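Glycosyl hydrolase (Aspergillus fumigatus, PDB 2X8R) probably hydrolyses the beta-1,4 linkages of bacterial peptidoglycan as a secreted family 25 lysozyme. Local coordinates at residues A[56-61]-A[89-94]; A[138-143]-A[169-174]; A[178-183]-A[195-200]. All coordinates share one frame; numbering follows the deposited sequence.

How the interactions relate
The three contacts lie on the curled sheet of the family 25 barrel, or on the loops and the helix that follow its strands. Interaction 1 and interaction 2 are on opposite sides of the chain's centre, with their own centres about 23 Å apart. Interaction 3 lies about 15 Å from interaction 1, centre to centre, and helix 201-209 packs on both. Interactions 2 and 3 touch directly: Pro169 CD of 169-174 lies 3.5 Å from Trp182 NE1 of 178-183, and Ile172 packs on Trp179. Segment 89-94 leads into strand 95-97, at whose end the family's DXE motif begins, probably part of the active site as in relatives; in interaction 3, Gln183 NE2 bonds Asp8 OD2.

Interaction 1 of 3, residues A[56-61]-A[89-94]; sequences LLRGGY and NRTLPG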
ATOM      1  N   LEU A  56      -5.299 -10.677 -12.410  1.00  9.39           N
ATOM      2  CA  LEU A  56      -5.218  -9.322 -11.822  1.00  9.82           C
ATOM      3  C   LEU A  56      -3.784  -8.860 -11.730  1.00  9.80           C
ATOM      4  O   LEU A  56      -2.885  -9.677 -11.567  1.00 10.64           O
ATOM      5  CB  LEU A  56      -5.815  -9.259 -10.393  1.00 10.54           C
ATOM      6  CG  LEU A  56      -7.303  -9.597 -10.268  1.00 11.76           C
ATOM      7  CD1 LEU A  56      -7.721  -9.870  -8.813  1.00 12.82           C
ATOM      8  CD2 LEU A  56      -8.067  -8.410 -10.711  1.00 12.33           C
ATOM      9  N   LEU A  57      -3.579  -7.550 -11.841  1.00  7.93           N
ATOM     10  CA  LEU A  57      -2.350  -6.932 -11.373  1.00  8.09           C
ATOM     11  C   LEU A  57      -2.340  -7.110  -9.835  1.00  7.49           C
ATOM     12  O   LEU A  57      -3.391  -7.004  -9.187  1.00  7.09           O
ATOM     13  CB  LEU A  57      -2.364  -5.456 -11.753  1.00  8.18           C
ATOM     14  CG  LEU A  57      -2.184  -5.158 -13.232  1.00  9.49           C
ATOM     15  CD1 LEU A  57      -2.383  -3.674 -13.430  1.00  9.46           C
ATOM     16  CD2 LEU A  57      -0.812  -5.581 -13.671  1.00 10.09           C
ATOM     17  N   ARG A  58      -1.186  -7.376  -9.231  1.00  6.83           N
ATOM     18  CA  ARG A  58      -1.155  -7.536  -7.778  1.00  6.90           C
ATOM     19  C   ARG A  58       0.177  -7.105  -7.243  1.00  6.67           C
ATOM     20  O   ARG A  58       1.177  -7.126  -7.963  1.00  7.44           O
ATOM     21  CB  ARG A  58      -1.484  -8.986  -7.328  1.00  6.84           C
ATOM     22  CG  ARG A  58      -0.383 -10.012  -7.622  1.00  7.17           C
ATOM     23  CD  ARG A  58      -0.356 -10.375  -9.105  1.00  7.99           C
ATOM     24  NE  ARG A  58       0.582 -11.483  -9.335  1.00  8.20           N
ATOM     25  CZ  ARG A  58       1.886 -11.314  -9.573  1.00  9.29           C
ATOM     26  NH1 ARG A  58       2.423 -10.091  -9.609  1.00  9.92           N
ATOM     27  NH2 ARG A  58       2.677 -12.384  -9.729  1.00  9.29           N
ATOM     28  N   GLY A  59       0.177  -6.695  -5.976  1.00  6.98           N
ATOM     29  CA  GLY A  59       1.425  -6.381  -5.273  1.00  6.86           C
ATOM     30  C   GLY A  59       1.221  -6.651  -3.790  1.00  6.93           C
ATOM     31  O   GLY A  59       0.077  -6.946  -3.333  1.00  7.80           O
ATOM     32  N   GLY A  60       2.323  -6.638  -3.037  1.00  7.19           N
ATOM     33  CA  GLY A  60       2.229  -6.874  -1.588  1.00  6.67           C
ATOM     34  C   GLY A  60       2.170  -5.573  -0.813  1.00  6.38           C
ATOM     35  O   GLY A  60       2.482  -4.499  -1.362  1.00  5.76           O
ATOM     36  N   TYR A  61       1.751  -5.649   0.461  1.00  5.78           N
ATOM     37  CA  TYR A  61       1.949  -4.495   1.310  1.00  5.72           C
ATOM     38  C   TYR A  61       2.477  -4.903   2.665  1.00  5.64           C
ATOM     39  O   TYR A  61       2.305  -6.060   3.059  1.00  5.52           O
ATOM     40  CB  TYR A  61       0.669  -3.622   1.406  1.00  5.93           C
ATOM     41  CG  TYR A  61      -0.500  -4.117   2.271  1.00  6.46           C
ATOM     42  CD1 TYR A  61      -0.492  -3.945   3.644  1.00  6.54           C
ATOM     43  CD2 TYR A  61      -1.657  -4.666   1.678  1.00  6.20           C
ATOM     44  CE1 TYR A  61      -1.609  -4.326   4.431  1.00  6.43           C
ATOM     45  CE2 TYR A  61      -2.768  -5.016   2.453  1.00  6.39           C
ATOM     46  CZ  TYR A  61      -2.737  -4.849   3.816  1.00  6.80           C
ATOM     47  OH  TYR A  61      -3.831  -5.221   4.610  1.00  7.55           O
ATOM     48  N   ASN A  89       4.804  -7.429 -16.184  1.00 10.23           N
ATOM     49  CA  ASN A  89       3.410  -7.165 -16.622  1.00 11.44           C
ATOM     50  C   ASN A  89       2.350  -7.543 -15.590  1.00 11.59           C
ATOM     51  O   ASN A  89       1.125  -7.490 -15.878  1.00 11.20           O
ATOM     52  CB  ASN A  89       3.091  -7.849 -17.954  1.00 13.78           C
ATOM     53  CG  ASN A  89       3.835  -7.229 -19.123  1.00 15.58           C
ATOM     54  OD1 ASN A  89       4.275  -6.099 -19.065  1.00 16.40           O
ATOM     55  ND2 ASN A  89       4.002  -8.010 -20.197  1.00 19.08           N
ATOM     56  N   ARG A  90       2.788  -7.927 -14.396  1.00  9.60           N
ATOM     57  CA  ARG A  90       1.839  -8.429 -13.408  1.00  9.55           C
ATOM     58  C   ARG A  90       1.864  -7.739 -12.052  1.00  8.74           C
ATOM     59  O   ARG A  90       0.938  -7.951 -11.230  1.00  8.14           O
ATOM     60  CB  ARG A  90       2.074  -9.928 -13.190  1.00 12.02           C
ATOM     61  CG  ARG A  90       1.919 -10.770 -14.457  1.00 17.45           C
ATOM     62  CD  ARG A  90       0.508 -10.623 -15.047  1.00 22.30           C
ATOM     63  NE  ARG A  90      -0.569 -10.780 -14.056  1.00 27.88           N
ATOM     64  CZ  ARG A  90      -1.327 -11.874 -13.900  1.00 33.61           C
ATOM     65  NH1 ARG A  90      -1.175 -12.958 -14.677  1.00 26.95           N
ATOM     66  NH2 ARG A  90      -2.264 -11.874 -12.959  1.00 31.48           N
ATOM     67  N   THR A  91       2.898  -6.913 -11.836  1.00  7.75           N
ATOM     68  CA  THR A  91       3.254  -6.574 -10.439  1.00  7.20           C
ATOM     69  C   THR A  91       3.176  -5.079 -10.123  1.00  7.52           C
ATOM     70  O   THR A  91       3.848  -4.284 -10.760  1.00  7.67           O
ATOM     71  CB  THR A  91       4.646  -7.165 -10.049  1.00  6.87           C
ATOM     72  OG1 THR A  91       4.698  -8.503 -10.510  1.00  6.86           O
ATOM     73  CG2 THR A  91       4.807  -7.233  -8.532  1.00  6.31           C
ATOM     74  N   LEU A  92       2.385  -4.726  -9.095  1.00  7.40           N
ATOM     75  CA  LEU A  92       2.378  -3.344  -8.606  1.00  7.63           C
ATOM     76  C   LEU A  92       3.599  -3.137  -7.699  1.00  7.30           C
ATOM     77  O   LEU A  92       4.083  -4.082  -7.056  1.00  6.36           O
ATOM     78  CB  LEU A  92       1.109  -3.060  -7.823  1.00  9.72           C
ATOM     79  CG  LEU A  92      -0.209  -3.097  -8.615  1.00 11.92           C
ATOM     80  CD1 LEU A  92      -1.371  -2.863  -7.611  1.00 15.48           C
ATOM     81  CD2 LEU A  92      -0.220  -2.113  -9.746  1.00 13.51           C
ATOM     82  N   PRO A  93       4.118  -1.915  -7.650  1.00  6.66           N
ATOM     83  CA  PRO A  93       5.172  -1.700  -6.643  1.00  7.54           C
ATOM     84  C   PRO A  93       4.637  -1.964  -5.220  1.00  6.84           C
ATOM     85  O   PRO A  93       3.446  -1.707  -4.946  1.00  7.57           O
ATOM     86  CB  PRO A  93       5.508  -0.205  -6.774  1.00  7.76           C
ATOM     87  CG  PRO A  93       4.384   0.387  -7.566  1.00  8.31           C
ATOM     88  CD  PRO A  93       3.686  -0.680  -8.328  1.00  8.24           C
ATOM     89  N   GLY A  94       5.499  -2.455  -4.329  1.00  6.19           N
ATOM     90  CA  GLY A  94       5.100  -2.738  -2.930  1.00  6.25           C
ATOM     91  C   GLY A  94       4.534  -1.478  -2.278  1.00  5.93           C
ATOM     92  O   GLY A  94       4.906  -0.368  -2.604  1.00  7.07           O
TER
HETATM   93  O   HOH W   1       5.343 -11.686 -10.192  1.00 12.79           O
HETATM   94  O   HOH W   2       4.672  -5.676  -4.687  1.00  8.47           O
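Arg58 folds its side chain back over the backbone of Arg90 and Thr91, although its CB starts out away from them. CG sits between the backbone N and the carbonyl carbon (chi1 72°), and a bend at chi2 brings CD to 3.5 Å from Arg90 O. Next along, NE leaves the contact and bonds Thr52 OG1. Over one face of the guanidinium lies Arg90 CB, 3.6 Å from Arg58 NH1. NH1 itself donates near the group's plane to Thr91 OG1 at 2.9 Å and weakly to Arg90 O, while NH2 donates a hydrogen bond to a water, which in turn donates to Thr91 OG1. Asp88 OD1 holds that same hydroxyl. Arginine suits the place, with several N-H groups spread over one flat end. Here strand 57-63 of the barrel runs beside the chain that enters strand 95-97; Arg58 N bonds Arg90 O at 3.0 Å and Leu92 N bonds Arg58 O at 2.9 Å. Arg90 returns the grip: its long chain, bent twice, sends NH2 to Leu56 O at 2.7 Å in a nearly straight bond (169°), and the same NH2 also bonds Thr52 O. Beyond, Gly59 leaves room for the carbonyl of Leu92, where a CB would clash.

Interaction 2 of 3, residues A[138-143]-A[169-174]; sequences TTADWW and PKTIPG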
ATOM      1  N   THR A 138      -1.764   5.892   3.578  1.00  6.64           N
ATOM      2  CA  THR A 138      -1.976   6.570   4.851  1.00  6.79           C
ATOM      3  C   THR A 138      -3.284   7.353   4.794  1.00  7.36           C
ATOM      4  O   THR A 138      -4.033   7.228   3.814  1.00  6.12           O
ATOM      5  CB  THR A 138      -0.756   7.476   5.161  1.00  7.08           C
ATOM      6  OG1 THR A 138      -0.784   7.904   6.543  1.00  7.10           O
ATOM      7  CG2 THR A 138      -0.749   8.687   4.225  1.00  7.65           C
ATOM      8  N   THR A 139      -3.595   8.061   5.876  1.00  6.84           N
ATOM      9  CA  THR A 139      -4.670   9.041   5.825  1.00  7.54           C
ATOM     10  C   THR A 139      -4.072  10.426   5.941  1.00  7.73           C
ATOM     11  O   THR A 139      -2.980  10.594   6.483  1.00  7.53           O
ATOM     12  CB  THR A 139      -5.731   8.864   6.941  1.00  7.16           C
ATOM     13  OG1 THR A 139      -5.128   9.111   8.221  1.00  7.75           O
ATOM     14  CG2 THR A 139      -6.326   7.426   6.941  1.00  7.41           C
ATOM     15  N   ALA A 140      -4.817  11.443   5.497  1.00  7.94           N
ATOM     16  CA  ALA A 140      -4.320  12.820   5.652  1.00  9.29           C
ATOM     17  C   ALA A 140      -4.135  13.158   7.150  1.00  8.85           C
ATOM     18  O   ALA A 140      -3.141  13.778   7.530  1.00  8.76           O
ATOM     19  CB  ALA A 140      -5.262  13.816   4.963  1.00  9.97           C
ATOM     20  N   ASP A 141      -5.087  12.714   7.972  1.00  9.40           N
ATOM     21  CA  ASP A 141      -5.082  12.958   9.413  1.00  9.00           C
ATOM     22  C   ASP A 141      -3.820  12.363  10.035  1.00  8.29           C
ATOM     23  O   ASP A 141      -3.120  13.023  10.817  1.00  8.36           O
ATOM     24  CB  ASP A 141      -6.308  12.313  10.075  1.00 10.65           C
ATOM     25  CG  ASP A 141      -6.151  12.254  11.578  1.00 11.78           C
ATOM     26  OD1 ASP A 141      -6.406  13.293  12.204  1.00 13.07           O
ATOM     27  OD2 ASP A 141      -5.707  11.201  12.100  1.00 13.55           O
ATOM     28  N   TRP A 142      -3.528  11.096   9.695  1.00  7.49           N
ATOM     29  CA  TRP A 142      -2.364  10.460  10.285  1.00  7.66           C
ATOM     30  C   TRP A 142      -1.060  11.150   9.843  1.00  7.02           C
ATOM     31  O   TRP A 142      -0.194  11.453  10.661  1.00  7.06           O
ATOM     32  CB  TRP A 142      -2.356   8.977   9.910  1.00  6.71           C
ATOM     33  CG  TRP A 142      -1.246   8.246  10.726  1.00  6.94           C
ATOM     34  CD1 TRP A 142      -1.403   7.569  11.887  1.00  6.95           C
ATOM     35  CD2 TRP A 142       0.149   8.150  10.379  1.00  7.01           C
ATOM     36  NE1 TRP A 142      -0.181   7.043  12.303  1.00  6.67           N
ATOM     37  CE2 TRP A 142       0.785   7.416  11.411  1.00  6.64           C
ATOM     38  CE3 TRP A 142       0.925   8.652   9.322  1.00  6.99           C
ATOM     39  CZ2 TRP A 142       2.180   7.132  11.401  1.00  7.32           C
ATOM     40  CZ3 TRP A 142       2.303   8.404   9.308  1.00  6.87           C
ATOM     41  CH2 TRP A 142       2.921   7.644  10.341  1.00  7.63           C
ATOM     42  N   TRP A 143      -0.943  11.429   8.538  1.00  6.76           N
ATOM     43  CA  TRP A 143       0.231  12.070   7.999  1.00  7.50           C
ATOM     44  C   TRP A 143       0.473  13.426   8.673  1.00  7.38           C
ATOM     45  O   TRP A 143       1.620  13.769   9.002  1.00  7.76           O
ATOM     46  CB  TRP A 143       0.103  12.253   6.479  1.00  7.94           C
ATOM     47  CG  TRP A 143       1.409  12.494   5.825  1.00  8.55           C
ATOM     48  CD1 TRP A 143       1.905  13.705   5.395  1.00  8.60           C
ATOM     49  CD2 TRP A 143       2.428  11.520   5.546  1.00  8.32           C
ATOM     50  NE1 TRP A 143       3.175  13.538   4.853  1.00  8.55           N
ATOM     51  CE2 TRP A 143       3.505  12.210   4.907  1.00  8.32           C
ATOM     52  CE3 TRP A 143       2.520  10.141   5.733  1.00  8.92           C
ATOM     53  CZ2 TRP A 143       4.673  11.557   4.483  1.00  9.09           C
ATOM     54  CZ3 TRP A 143       3.691   9.487   5.285  1.00  9.12           C
ATOM     55  CH2 TRP A 143       4.747  10.204   4.675  1.00  8.92           C
ATOM     56  N   PRO A 169     -11.117  12.367  -2.060  1.00 13.67           N
ATOM     57  CA  PRO A 169     -10.523  13.081  -0.933  1.00 15.63           C
ATOM     58  C   PRO A 169     -10.297  14.547  -1.238  1.00 15.86           C
ATOM     59  O   PRO A 169      -9.820  14.864  -2.307  1.00 15.35           O
ATOM     60  CB  PRO A 169      -9.151  12.403  -0.788  1.00 14.96           C
ATOM     61  CG  PRO A 169      -9.313  11.090  -1.356  1.00 15.65           C
ATOM     62  CD  PRO A 169     -10.365  11.140  -2.402  1.00 14.62           C
ATOM     63  N   LYS A 170     -10.609  15.417  -0.286  1.00 19.21           N
ATOM     64  CA  LYS A 170     -10.487  16.847  -0.500  1.00 21.13           C
ATOM     65  C   LYS A 170      -9.190  17.375   0.109  1.00 20.72           C
ATOM     66  O   LYS A 170      -8.672  18.419  -0.310  1.00 25.79           O
ATOM     67  CB  LYS A 170     -11.725  17.584   0.054  1.00 25.52           C
ATOM     68  N   THR A 171      -8.631  16.622   1.048  1.00 15.66           N
ATOM     69  CA  THR A 171      -7.404  17.046   1.723  1.00 15.31           C
ATOM     70  C   THR A 171      -6.305  16.101   1.275  1.00 13.03           C
ATOM     71  O   THR A 171      -6.394  14.903   1.558  1.00 12.53           O
ATOM     72  CB  THR A 171      -7.547  16.993   3.249  1.00 17.38           C
ATOM     73  OG1 THR A 171      -8.681  17.786   3.626  1.00 18.66           O
ATOM     74  CG2 THR A 171      -6.284  17.538   3.933  1.00 18.98           C
ATOM     75  N   ILE A 172      -5.321  16.648   0.571  1.00 12.93           N
ATOM     76  CA  ILE A 172      -4.176  15.854   0.068  1.00 11.28           C
ATOM     77  C   ILE A 172      -2.958  16.175   0.919  1.00 10.89           C
ATOM     78  O   ILE A 172      -2.506  17.323   0.969  1.00 11.44           O
ATOM     79  CB  ILE A 172      -3.818  16.189  -1.387  1.00 11.18           C
ATOM     80  CG1 ILE A 172      -5.056  16.136  -2.316  1.00 11.51           C
ATOM     81  CG2 ILE A 172      -2.672  15.287  -1.875  1.00 11.63           C
ATOM     82  CD1 ILE A 172      -5.891  14.834  -2.217  1.00 13.26           C
ATOM     83  N   PRO A 173      -2.369  15.141   1.538  1.00 11.03           N
ATOM     84  CA  PRO A 173      -1.289  15.379   2.499  1.00  9.67           C
ATOM     85  C   PRO A 173       0.021  15.782   1.840  1.00  9.27           C
ATOM     86  O   PRO A 173       0.233  15.599   0.619  1.00  8.92           O
ATOM     87  CB  PRO A 173      -1.134  14.022   3.190  1.00  9.96           C
ATOM     88  CG  PRO A 173      -1.572  13.033   2.123  1.00 10.32           C
ATOM     89  CD  PRO A 173      -2.733  13.714   1.450  1.00  9.95           C
ATOM     90  N   GLY A 174       0.934  16.288   2.669  1.00  9.78           N
ATOM     91  CA  GLY A 174       2.336  16.448   2.212  1.00  9.70           C
ATOM     92  C   GLY A 174       2.466  17.336   0.984  1.00 10.98           C
ATOM     93  O   GLY A 174       1.723  18.313   0.834  1.00 11.99           O
TER
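Trp143 and Pro173 meet with their side chains crossing at about a right angle, and Ala140, one turn earlier in the helix, fits against the same proline. The indole is swung there by a CG anti to the backbone N (chi1 -162°), which sets its five-membered ring beside the proline. Pro173 CB approaches obliquely and comes to 3.8 Å of Trp143 CD1, and it is almost as near Trp143 CB. The same CD1 lies 3.9 Å from Gly174 N, and next to it Trp143 NE1 is 4.0 Å from Gly174 CA. The backbone thus passes close to the indole, Gly174 N bonding Asn149 OD1, and its positive phi (58°) favours glycine. The contact joins helix 140-147, which follows barrel strand 135-138 almost at once, to the long loop between strands 159-162 and 181-185. Thr139 caps the helix: its OG1 accepts from Trp142 N at 2.9 Å, which fixes the first turn from which Ala140 and Trp143 both point toward the loop. Ala140 has a methyl small enough to let the loop backbone come close, so that its CB lies 3.7 Å from Thr171 O. The methyl of Thr171 meets it as well, CG2 to Ala140 CB being 4.0 Å. Trp143 NE1 donates to Ala150 O, while Trp176 and Phe153 pack edge-to-face with the indole.

Interaction 3 of 3, residues A[178-183]-A[195-200]; sequences TWTIWQ and DKFNGP
The beta hairpin of strands 181-185 and 193-198 brings an antiparallel pairing into the otherwise largely parallel barrel sheet. Its central hydrogen-bonded pair is Trp182 with Lys196: Trp182 N bonds Lys196 O at 2.9 Å and Lys196 N bonds Trp182 O at 2.8 Å. Ile181 with Phe197 and Gln183 with Asp195 are the flanking non-hydrogen-bonded pairs. Toward the end of strand 193-198, Asn198 continues the ladder, its backbone N donating to Thr180 O, and then its side chain takes over. With CG anti to the backbone N (chi1 -159°), the amide lies over one face of the Trp179 indole, the two planes 21° apart and ND2 3.6 Å above the plane at its centre. That amide nitrogen does not aim its protons at the ring; it donates in its own plane to Trp179 O at 3.0 Å, and to a water shared with Thr178 OG1. Asparagine suits the place, being flat enough to stack and able to spend both N-H groups. Trp182 CB lies over the opposite face of the same indole, toward its rim. On the side of Gln183 and Asp195, Asp195 OD1 lies 3.2 Å from Gln183 CB, alongside the methylenes, while the glutamine's amide bonds Tyr164 and Tyr137 through OE1 and Asp8 through NE2; the carboxylates of Asp195 and Asp8 also come close. Thr180 CG2 rests 3.8 Å from Phe197 CE1. Strand 159-162 flanks strand 181-185 in parallel, strand 3-9 pairs with the other arm, and Phe197 packs on Phe28 of strand 26-35 and on Leu204 and Leu207 of helix 201-209.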
ATOM      1  N   THR A 178      -1.708  14.825  -6.018  1.00 11.81           N
ATOM      2  CA  THR A 178      -3.002  14.154  -5.897  1.00 11.04           C
ATOM      3  C   THR A 178      -2.730  12.714  -5.467  1.00 10.57           C
ATOM      4  O   THR A 178      -1.578  12.349  -5.290  1.00 12.15           O
ATOM      5  CB  THR A 178      -3.892  14.245  -7.218  1.00 12.03           C
ATOM      6  OG1 THR A 178      -5.214  13.786  -6.907  1.00 15.10           O
ATOM      7  CG2 THR A 178      -3.307  13.420  -8.329  1.00 11.53           C
ATOM      8  N   TRP A 179      -3.766  11.929  -5.245  1.00  9.94           N
ATOM      9  CA  TRP A 179      -3.599  10.511  -4.930  1.00  8.81           C
ATOM     10  C   TRP A 179      -3.425   9.725  -6.207  1.00  8.53           C
ATOM     11  O   TRP A 179      -3.976  10.090  -7.269  1.00  8.66           O
ATOM     12  CB  TRP A 179      -4.837  10.013  -4.140  1.00 10.03           C
ATOM     13  CG  TRP A 179      -6.170  10.485  -4.733  1.00  9.89           C
ATOM     14  CD1 TRP A 179      -6.826  11.682  -4.470  1.00  9.54           C
ATOM     15  CD2 TRP A 179      -7.008   9.770  -5.666  1.00  9.00           C
ATOM     16  NE1 TRP A 179      -7.994  11.725  -5.164  1.00  9.39           N
ATOM     17  CE2 TRP A 179      -8.139  10.573  -5.901  1.00 10.10           C
ATOM     18  CE3 TRP A 179      -6.938   8.501  -6.265  1.00  9.93           C
ATOM     19  CZ2 TRP A 179      -9.181  10.177  -6.775  1.00 10.34           C
ATOM     20  CZ3 TRP A 179      -7.967   8.096  -7.140  1.00 10.34           C
ATOM     21  CH2 TRP A 179      -9.076   8.933  -7.378  1.00  9.53           C
ATOM     22  N   THR A 180      -2.663   8.638  -6.123  1.00  7.97           N
ATOM     23  CA  THR A 180      -2.585   7.637  -7.195  1.00  7.87           C
ATOM     24  C   THR A 180      -3.694   6.594  -7.024  1.00  7.18           C
ATOM     25  O   THR A 180      -4.320   6.221  -7.990  1.00  8.26           O
ATOM     26  CB  THR A 180      -1.209   6.978  -7.245  1.00  8.00           C
ATOM     27  OG1 THR A 180      -0.200   7.975  -7.482  1.00  9.23           O
ATOM     28  CG2 THR A 180      -1.132   5.894  -8.334  1.00  8.97           C
ATOM     29  N   ILE A 181      -3.936   6.161  -5.779  0.50  7.82           N
ATOM     30  CA  ILE A 181      -5.027   5.238  -5.438  0.50  7.69           C
ATOM     31  C   ILE A 181      -5.798   5.811  -4.250  0.50  7.32           C
ATOM     32  O   ILE A 181      -5.191   6.292  -3.296  0.50  8.20           O
ATOM     33  CB  ILE A 181      -4.495   3.865  -4.963  0.50  8.03           C
ATOM     34  CG1 ILE A 181      -3.536   3.268  -5.976  0.50  8.69           C
ATOM     35  CG2 ILE A 181      -5.652   2.891  -4.682  0.50  7.99           C
ATOM     36  CD1 ILE A 181      -4.140   3.036  -7.272  0.50  9.35           C
ATOM     37  N   TRP A 182      -7.126   5.727  -4.299  1.00  6.70           N
ATOM     38  CA  TRP A 182      -7.983   6.223  -3.219  1.00  7.04           C
ATOM     39  C   TRP A 182      -8.652   5.006  -2.622  1.00  7.05           C
ATOM     40  O   TRP A 182      -9.314   4.257  -3.346  1.00  6.48           O
ATOM     41  CB  TRP A 182      -9.051   7.131  -3.868  1.00  7.70           C
ATOM     42  CG  TRP A 182     -10.199   7.480  -2.988  1.00  8.21           C
ATOM     43  CD1 TRP A 182     -10.182   7.612  -1.618  1.00  8.65           C
ATOM     44  CD2 TRP A 182     -11.542   7.810  -3.411  1.00  9.46           C
ATOM     45  NE1 TRP A 182     -11.435   7.998  -1.167  1.00  8.96           N
ATOM     46  CE2 TRP A 182     -12.290   8.085  -2.239  1.00  9.53           C
ATOM     47  CE3 TRP A 182     -12.190   7.834  -4.650  1.00 10.44           C
ATOM     48  CZ2 TRP A 182     -13.647   8.423  -2.271  1.00 10.21           C
ATOM     49  CZ3 TRP A 182     -13.542   8.170  -4.692  1.00 10.62           C
ATOM     50  CH2 TRP A 182     -14.263   8.464  -3.495  1.00 11.07           C
ATOM     51  N   GLN A 183      -8.439   4.774  -1.326  1.00  6.73           N
ATOM     52  CA  GLN A 183      -9.172   3.702  -0.665  1.00  7.97           C
ATOM     53  C   GLN A 183     -10.464   4.278  -0.158  1.00  8.41           C
ATOM     54  O   GLN A 183     -10.491   5.109   0.777  1.00  7.75           O
ATOM     55  CB  GLN A 183      -8.340   3.065   0.450  1.00  8.02           C
ATOM     56  CG  GLN A 183      -8.997   1.801   1.063  1.00  8.24           C
ATOM     57  CD  GLN A 183      -8.275   1.378   2.280  1.00  8.71           C
ATOM     58  OE1 GLN A 183      -8.367   2.038   3.325  1.00  9.78           O
ATOM     59  NE2 GLN A 183      -7.465   0.318   2.151  1.00  9.51           N
ATOM     60  N   ASP A 195     -10.643   0.033  -3.532  1.00  8.91           N
ATOM     61  CA  ASP A 195      -9.640   1.001  -3.988  1.00  8.94           C
ATOM     62  C   ASP A 195      -9.925   1.470  -5.395  1.00  8.92           C
ATOM     63  O   ASP A 195     -10.479   0.730  -6.178  1.00  8.90           O
ATOM     64  CB  ASP A 195      -8.248   0.379  -4.012  1.00  8.36           C
ATOM     65  CG  ASP A 195      -7.774   0.036  -2.658  1.00  9.52           C
ATOM     66  OD1 ASP A 195      -7.553   0.959  -1.873  1.00  8.80           O
ATOM     67  OD2 ASP A 195      -7.658  -1.173  -2.348  1.00 10.55           O
ATOM     68  N   LYS A 196      -9.561   2.713  -5.686  1.00  9.39           N
ATOM     69  CA  LYS A 196      -9.751   3.289  -7.030  1.00 10.25           C
ATOM     70  C   LYS A 196      -8.459   3.880  -7.536  1.00  8.72           C
ATOM     71  O   LYS A 196      -7.913   4.782  -6.920  1.00  7.69           O
ATOM     72  CB  LYS A 196     -10.810   4.414  -6.962  1.00 11.37           C
ATOM     73  CG  LYS A 196     -12.124   3.952  -6.401  1.00 15.15           C
ATOM     74  CD  LYS A 196     -12.710   2.833  -7.210  1.00 17.50           C
ATOM     75  CE  LYS A 196     -13.952   3.273  -7.996  1.00 26.22           C
ATOM     76  NZ  LYS A 196     -15.120   3.348  -7.087  1.00 29.55           N
ATOM     77  N   PHE A 197      -7.976   3.414  -8.679  1.00  7.70           N
ATOM     78  CA  PHE A 197      -6.772   3.981  -9.249  1.00  7.97           C
ATOM     79  C   PHE A 197      -7.152   5.236 -10.029  1.00  8.36           C
ATOM     80  O   PHE A 197      -8.155   5.215 -10.726  1.00  7.64           O
ATOM     81  CB  PHE A 197      -6.082   2.940 -10.150  1.00  8.31           C
ATOM     82  CG  PHE A 197      -5.025   3.545 -11.037  1.00  8.44           C
ATOM     83  CD1 PHE A 197      -3.723   3.772 -10.557  1.00  8.56           C
ATOM     84  CD2 PHE A 197      -5.332   3.938 -12.336  1.00  9.03           C
ATOM     85  CE1 PHE A 197      -2.744   4.384 -11.366  1.00  8.50           C
ATOM     86  CE2 PHE A 197      -4.353   4.577 -13.151  1.00  8.67           C
ATOM     87  CZ  PHE A 197      -3.063   4.800 -12.646  1.00  8.46           C
ATOM     88  N   ASN A 198      -6.328   6.279  -9.952  1.00  8.58           N
ATOM     89  CA  ASN A 198      -6.651   7.595 -10.577  1.00  9.03           C
ATOM     90  C   ASN A 198      -6.193   7.599 -12.031  1.00  8.36           C
ATOM     91  O   ASN A 198      -5.063   8.010 -12.342  1.00 10.04           O
ATOM     92  CB  ASN A 198      -5.934   8.695  -9.799  1.00 10.55           C
ATOM     93  CG  ASN A 198      -6.548  10.086  -9.990  1.00 12.31           C
ATOM     94  OD1 ASN A 198      -7.344  10.341 -10.916  1.00 14.44           O
ATOM     95  ND2 ASN A 198      -6.132  11.006  -9.140  1.00 13.06           N
ATOM     96  N   GLY A 199      -7.082   7.173 -12.912  1.00  8.49           N
ATOM     97  CA  GLY A 199      -6.812   7.212 -14.352  1.00  8.87           C
ATOM     98  C   GLY A 199      -7.258   5.954 -15.050  1.00  8.60           C
ATOM     99  O   GLY A 199      -7.851   5.067 -14.447  1.00  8.39           O
ATOM    100  N   PRO A 200      -6.927   5.841 -16.340  1.00  9.50           N
ATOM    101  CA  PRO A 200      -7.318   4.679 -17.112  1.00  8.28           C
ATOM    102  C   PRO A 200      -6.348   3.489 -16.947  1.00  9.05           C
ATOM    103  O   PRO A 200      -5.233   3.647 -16.438  1.00  7.92           O
ATOM    104  CB  PRO A 200      -7.256   5.233 -18.548  1.00  8.68           C
ATOM    105  CG  PRO A 200      -6.138   6.217 -18.491  1.00  9.08           C
ATOM    106  CD  PRO A 200      -6.298   6.887 -17.165  1.00  9.62           C
TER
HETATM  107  O   HOH W   3      -7.102  13.679  -8.593  1.00 22.76           O